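Local coordinates for putative integron gene cassette protein (PDB 3GHJ), which is of unknown function but has the fold of the glyoxalase/bleomycin resistance/dioxygenase superfamily, which includes metal-dependent enzymes and drug-binding resistance proteins, at residues V32-K37 and V75-E80; E82-Q87 and N132-E137. The protein carries 1 engineered substitution. One frame throughout, in Å; residues are numbered along the deposited sequence. Where two conformers were deposited one is given.

Contact 1 joins parallel strands 28-36 and 73-79, the first and last strands in chain order of one four-stranded sheet. Contact 2 comes later along the chain: the loop 82-87 leaves the first sheet and meets 132-137 where strands 88-93 and 135-140 are about to pair, the equivalent parallel pair of the second sheet. The pairing of a first and a fourth strand thus occurs in both sheets, each with strand order 1-4-3-2. The two contacts lie about 10 Å apart between centres and touch, because the side chains of Gln87 and His134 bind the backbone of strand 28-36. This polar seam ties the two sheets together, and both contacts also reach the second subunit.

Contact 1 (V32-K37 and V75-E80); sequences VAVKVK and VVLQEE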
# COMPACT_ATOMS: atom_id res chain seq x y z
N VAL A 32 -2.54 -0.69 3.37
CA VAL A 32 -2.95 -1.59 2.31
C VAL A 32 -3.78 -2.72 2.90
O VAL A 32 -3.50 -3.19 4.01
CB VAL A 32 -1.74 -2.20 1.57
CG1 VAL A 32 -1.00 -1.13 0.80
CG2 VAL A 32 -0.81 -2.89 2.56
N ALA A 33 -4.80 -3.15 2.16
CA ALA A 33 -5.54 -4.36 2.51
C ALA A 33 -4.90 -5.54 1.79
O ALA A 33 -4.61 -5.48 0.60
CB ALA A 33 -7.00 -4.23 2.11
N VAL A 34 -4.65 -6.60 2.55
CA VAL A 34 -3.95 -7.78 2.04
C VAL A 34 -4.88 -8.98 2.18
O VAL A 34 -5.28 -9.33 3.30
CB VAL A 34 -2.67 -8.04 2.84
CG1 VAL A 34 -1.92 -9.23 2.26
CG2 VAL A 34 -1.78 -6.79 2.84
N LYS A 35 -5.24 -9.60 1.06
CA LYS A 35 -6.06 -10.81 1.09
C LYS A 35 -5.22 -11.99 1.53
O LYS A 35 -4.16 -12.25 0.96
CB LYS A 35 -6.67 -11.08 -0.29
CG LYS A 35 -7.49 -9.92 -0.84
CD LYS A 35 -8.66 -9.57 0.07
CE LYS A 35 -9.52 -8.49 -0.56
NZ LYS A 35 -10.74 -8.22 0.25
N VAL A 36 -5.69 -12.72 2.54
CA VAL A 36 -4.92 -13.83 3.08
C VAL A 36 -5.74 -15.12 3.09
O VAL A 36 -6.95 -15.09 3.31
CB VAL A 36 -4.39 -13.53 4.50
CG1 VAL A 36 -3.62 -12.21 4.50
CG2 VAL A 36 -5.53 -13.47 5.52
N LYS A 37 -5.06 -16.24 2.89
CA LYS A 37 -5.73 -17.55 2.92
C LYS A 37 -6.10 -17.99 4.34
O LYS A 37 -7.12 -18.66 4.54
CB LYS A 37 -4.87 -18.61 2.24
CG LYS A 37 -4.82 -18.47 0.72
CD LYS A 37 -6.13 -18.88 0.07
CE LYS A 37 -6.04 -18.83 -1.45
NZ LYS A 37 -7.21 -19.49 -2.10
N VAL A 75 -1.36 -2.42 7.93
CA VAL A 75 -1.86 -3.41 7.00
C VAL A 75 -3.16 -3.95 7.56
O VAL A 75 -3.32 -4.08 8.77
CB VAL A 75 -0.87 -4.57 6.75
CG1 VAL A 75 0.38 -4.06 6.03
CG2 VAL A 75 -0.51 -5.28 8.04
N VAL A 76 -4.11 -4.21 6.67
CA VAL A 76 -5.36 -4.85 7.04
C VAL A 76 -5.41 -6.23 6.39
O VAL A 76 -5.61 -6.35 5.18
CB VAL A 76 -6.61 -4.03 6.62
CG1 VAL A 76 -7.87 -4.67 7.22
CG2 VAL A 76 -6.47 -2.58 7.05
N LEU A 77 -5.20 -7.27 7.18
CA LEU A 77 -5.27 -8.62 6.65
C LEU A 77 -6.74 -9.01 6.56
O LEU A 77 -7.49 -8.83 7.52
CB LEU A 77 -4.52 -9.59 7.56
CG LEU A 77 -3.07 -9.22 7.91
CD1 LEU A 77 -2.47 -10.29 8.80
CD2 LEU A 77 -2.22 -9.04 6.65
N GLN A 78 -7.15 -9.53 5.41
CA GLN A 78 -8.55 -9.91 5.21
C GLN A 78 -8.61 -11.32 4.68
O GLN A 78 -8.10 -11.60 3.60
CB GLN A 78 -9.21 -8.95 4.21
CG GLN A 78 -9.18 -7.50 4.67
CD GLN A 78 -9.72 -6.53 3.64
OE1 GLN A 78 -10.34 -5.52 3.99
NE2 GLN A 78 -9.46 -6.81 2.37
N GLU A 79 -9.22 -12.23 5.43
CA GLU A 79 -9.25 -13.61 5.00
C GLU A 79 -10.18 -13.83 3.80
O GLU A 79 -11.33 -13.40 3.81
CB GLU A 79 -9.67 -14.53 6.14
CG GLU A 79 -9.43 -16.00 5.86
CD GLU A 79 -9.75 -16.86 7.06
OE1 GLU A 79 -10.95 -17.09 7.33
OE2 GLU A 79 -8.81 -17.30 7.75
N GLU A 80 -9.65 -14.47 2.79
CA GLU A 80 -10.37 -14.85 1.57
C GLU A 80 -9.87 -16.22 1.12
O GLU A 80 -8.74 -16.34 0.76
CB GLU A 80 -10.06 -13.82 0.48
CG GLU A 80 -10.84 -12.58 0.60
CD GLU A 80 -11.26 -11.98 -0.76
OE1 GLU A 80 -10.56 -12.20 -1.80
OE2 GLU A 80 -12.28 -11.27 -0.75
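The carbonyl oxygen of Val36 is gripped from 75-80 by two donors: Glu80 N gives it a nearly straight hydrogen bond (Glu80 N to Val36 O 2.8 Å, 169° at the hydrogen), and Glu79 CA adds a CH...O contact at 3.2 Å from Val36 O. The same pairing recurs along the strands, with Val34 O held by Gln78 N and Leu77 CA, and Val76 O by Val34 N and Ala33 CA. Gln78 O likewise has Val36 N and Lys35 CA as partners, but Val36 N stands 40° above its carbonyl plane, farther out than the other donors. On the face of Val34, Val36 and Leu77, the leucine methyl CD2 is the shared tip, 4.0 Å from Val34 CB and 4.1 Å from Val36 CG1. That valine methyl is placed by a chi1 of -54°, which sets CG1 anti to its own carbonyl carbon, and the Val36 and Leu77 side chains cross at about a right angle; Ser43 and Tyr46 of helix 39-49 touch Leu77. On the face of Ala33, Lys35 and Gln78, Lys35 bends at chi2, and Lys35 NZ lies 3.6 Å from Glu80 OE2, a long salt bridge that is doubtful because Glu80 has two conformers. Glu79, on the face of Leu77, is bridged to Arg62. Such parallel pairing of the first and fourth strands is characteristic of the beta-alpha-beta-beta-beta modules of the glyoxalase/bleomycin resistance fold.

Contact 2 (E82-Q87 and N132-E137); sequences ENWQQQ and NGHALE
Trp84 and His134 lie with their ring planes almost parallel, 9° apart, yet displaced so that little of one ring covers the other (5.6 Å between the centroids of the tryptophan five-membered ring and the imidazole of His134). Gln87 supplies the cover that the tryptophan does not: its CB stands over one face of the imidazole, a CH-pi contact 4.0 Å from Gln87 CB to the His134 centroid, and the Gln87 chain runs alongside the imidazole, its amide turned 62° from the ring. A backbone N-H also fixes the imidazole: Gln87 N donates to His134 ND1 at 3.0 Å from a position tilted out of the ring plane. At the ring edge, Gln85 O comes within 3.4 Å of His134 CE1. With chi1 of -173° carrying CG anti to the backbone N, the Trp84 indole presents an edge to the turn at 132-133, where Trp84 NE1 makes a weak, bent hydrogen bond to Asn132 O (2.8 Å). Gln86 CG packs 3.6 Å from Gly133 O. Ala135 N donates to Gln87 O at 2.9 Å. One carboxylate oxygen of Asp130, OD1, accepts the backbone N-H of both Asn132 and His134. Further out, His134 NE2 binds Lys35 O, and the Gln87 amide binds Ala33 O and Lys35 N. The contact therefore sits where strands 88-93 and 135-140 begin, beside strand 28-36.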
# COMPACT_ATOMS: atom_id res chain seq x y z
N GLU A 82 -10.98 -18.14 -1.46
CA GLU A 82 -11.06 -18.34 -2.90
C GLU A 82 -10.43 -17.20 -3.75
O GLU A 82 -10.23 -16.12 -3.27
CB GLU A 82 -12.54 -18.59 -3.27
CG GLU A 82 -13.24 -19.68 -2.36
CD GLU A 82 -14.42 -20.45 -3.01
OE1 GLU A 82 -15.14 -19.90 -3.87
OE2 GLU A 82 -14.63 -21.59 -2.61
N ASN A 83 -10.24 -17.44 -5.03
CA ASN A 83 -9.89 -16.41 -6.00
C ASN A 83 -8.55 -15.71 -5.75
O ASN A 83 -8.48 -14.48 -5.75
CB ASN A 83 -11.00 -15.36 -6.09
CG ASN A 83 -12.36 -15.97 -6.40
OD1 ASN A 83 -12.44 -17.05 -6.99
ND2 ASN A 83 -13.42 -15.27 -6.03
N TRP A 84 -7.50 -16.49 -5.54
CA TRP A 84 -6.19 -15.93 -5.24
C TRP A 84 -5.68 -15.02 -6.34
O TRP A 84 -5.75 -15.34 -7.53
CB TRP A 84 -5.16 -17.05 -5.02
CG TRP A 84 -3.81 -16.54 -4.54
CD1 TRP A 84 -3.43 -16.31 -3.24
CD2 TRP A 84 -2.68 -16.19 -5.35
NE1 TRP A 84 -2.14 -15.84 -3.20
CE2 TRP A 84 -1.65 -15.77 -4.48
CE3 TRP A 84 -2.42 -16.21 -6.73
CZ2 TRP A 84 -0.39 -15.37 -4.94
CZ3 TRP A 84 -1.18 -15.81 -7.19
CH2 TRP A 84 -0.17 -15.40 -6.30
N GLN A 85 -5.17 -13.83 -5.96
CA GLN A 85 -4.47 -12.97 -6.87
C GLN A 85 -3.27 -12.36 -6.16
O GLN A 85 -3.41 -11.89 -5.09
CB GLN A 85 -5.37 -11.84 -7.40
CG GLN A 85 -6.14 -12.22 -8.67
CD GLN A 85 -6.59 -11.01 -9.49
OE1 GLN A 85 -6.13 -9.89 -9.32
NE2 GLN A 85 -7.52 -11.25 -10.33
N GLN A 86 -2.13 -12.38 -6.81
CA GLN A 86 -0.93 -11.84 -6.20
C GLN A 86 -1.02 -10.34 -6.01
O GLN A 86 -1.45 -9.61 -6.91
CB GLN A 86 0.32 -12.18 -7.01
CG GLN A 86 1.59 -12.02 -6.18
CD GLN A 86 2.83 -12.46 -6.90
OE1 GLN A 86 3.61 -13.27 -6.37
NE2 GLN A 86 3.03 -11.94 -8.10
N GLN A 87 -0.60 -9.88 -4.85
CA GLN A 87 -0.46 -8.48 -4.56
C GLN A 87 1.03 -8.11 -4.45
O GLN A 87 1.84 -8.94 -4.19
CB GLN A 87 -1.17 -8.15 -3.26
CG GLN A 87 -2.67 -8.30 -3.35
CD GLN A 87 -3.39 -8.01 -2.06
OE1 GLN A 87 -4.07 -8.83 -1.56
NE2 GLN A 87 -3.25 -6.81 -1.58
N ASN A 132 1.13 -16.11 1.73
CA ASN A 132 0.19 -16.20 0.63
C ASN A 132 0.88 -16.09 -0.72
O ASN A 132 0.22 -16.12 -1.76
CB ASN A 132 -0.81 -15.06 0.76
CG ASN A 132 -1.38 -14.97 2.15
OD1 ASN A 132 -1.05 -14.05 2.93
ND2 ASN A 132 -2.21 -15.93 2.49
N GLY A 133 2.20 -15.93 -0.71
CA GLY A 133 2.92 -15.73 -1.94
C GLY A 133 2.79 -14.32 -2.50
O GLY A 133 3.14 -14.08 -3.65
N HIS A 134 2.31 -13.38 -1.69
CA HIS A 134 2.33 -12.01 -2.17
C HIS A 134 3.76 -11.55 -2.32
O HIS A 134 4.67 -12.04 -1.63
CB HIS A 134 1.56 -11.09 -1.23
CG HIS A 134 0.10 -11.36 -1.23
ND1 HIS A 134 -0.62 -11.53 -2.39
CD2 HIS A 134 -0.78 -11.53 -0.21
CE1 HIS A 134 -1.88 -11.78 -2.09
NE2 HIS A 134 -2.01 -11.78 -0.77
N ALA A 135 3.97 -10.63 -3.25
CA ALA A 135 5.30 -10.11 -3.54
C ALA A 135 5.58 -8.91 -2.66
O ALA A 135 5.20 -7.78 -3.00
CB ALA A 135 5.38 -9.74 -5.02
N LEU A 136 6.21 -9.15 -1.52
CA LEU A 136 6.56 -8.08 -0.60
C LEU A 136 7.95 -7.56 -0.90
O LEU A 136 8.75 -8.20 -1.58
CB LEU A 136 6.46 -8.55 0.86
CG LEU A 136 5.08 -8.50 1.51
CD1 LEU A 136 4.07 -9.35 0.73
CD2 LEU A 136 5.15 -8.95 2.97
N GLU A 137 8.23 -6.37 -0.38
CA GLU A 137 9.47 -5.69 -0.69
C GLU A 137 9.83 -4.76 0.47
O GLU A 137 8.93 -4.21 1.13
CB GLU A 137 9.31 -4.90 -2.00
CG GLU A 137 10.47 -3.99 -2.36
CD GLU A 137 10.19 -3.13 -3.57
OE1 GLU A 137 9.18 -3.37 -4.28
OE2 GLU A 137 10.96 -2.18 -3.81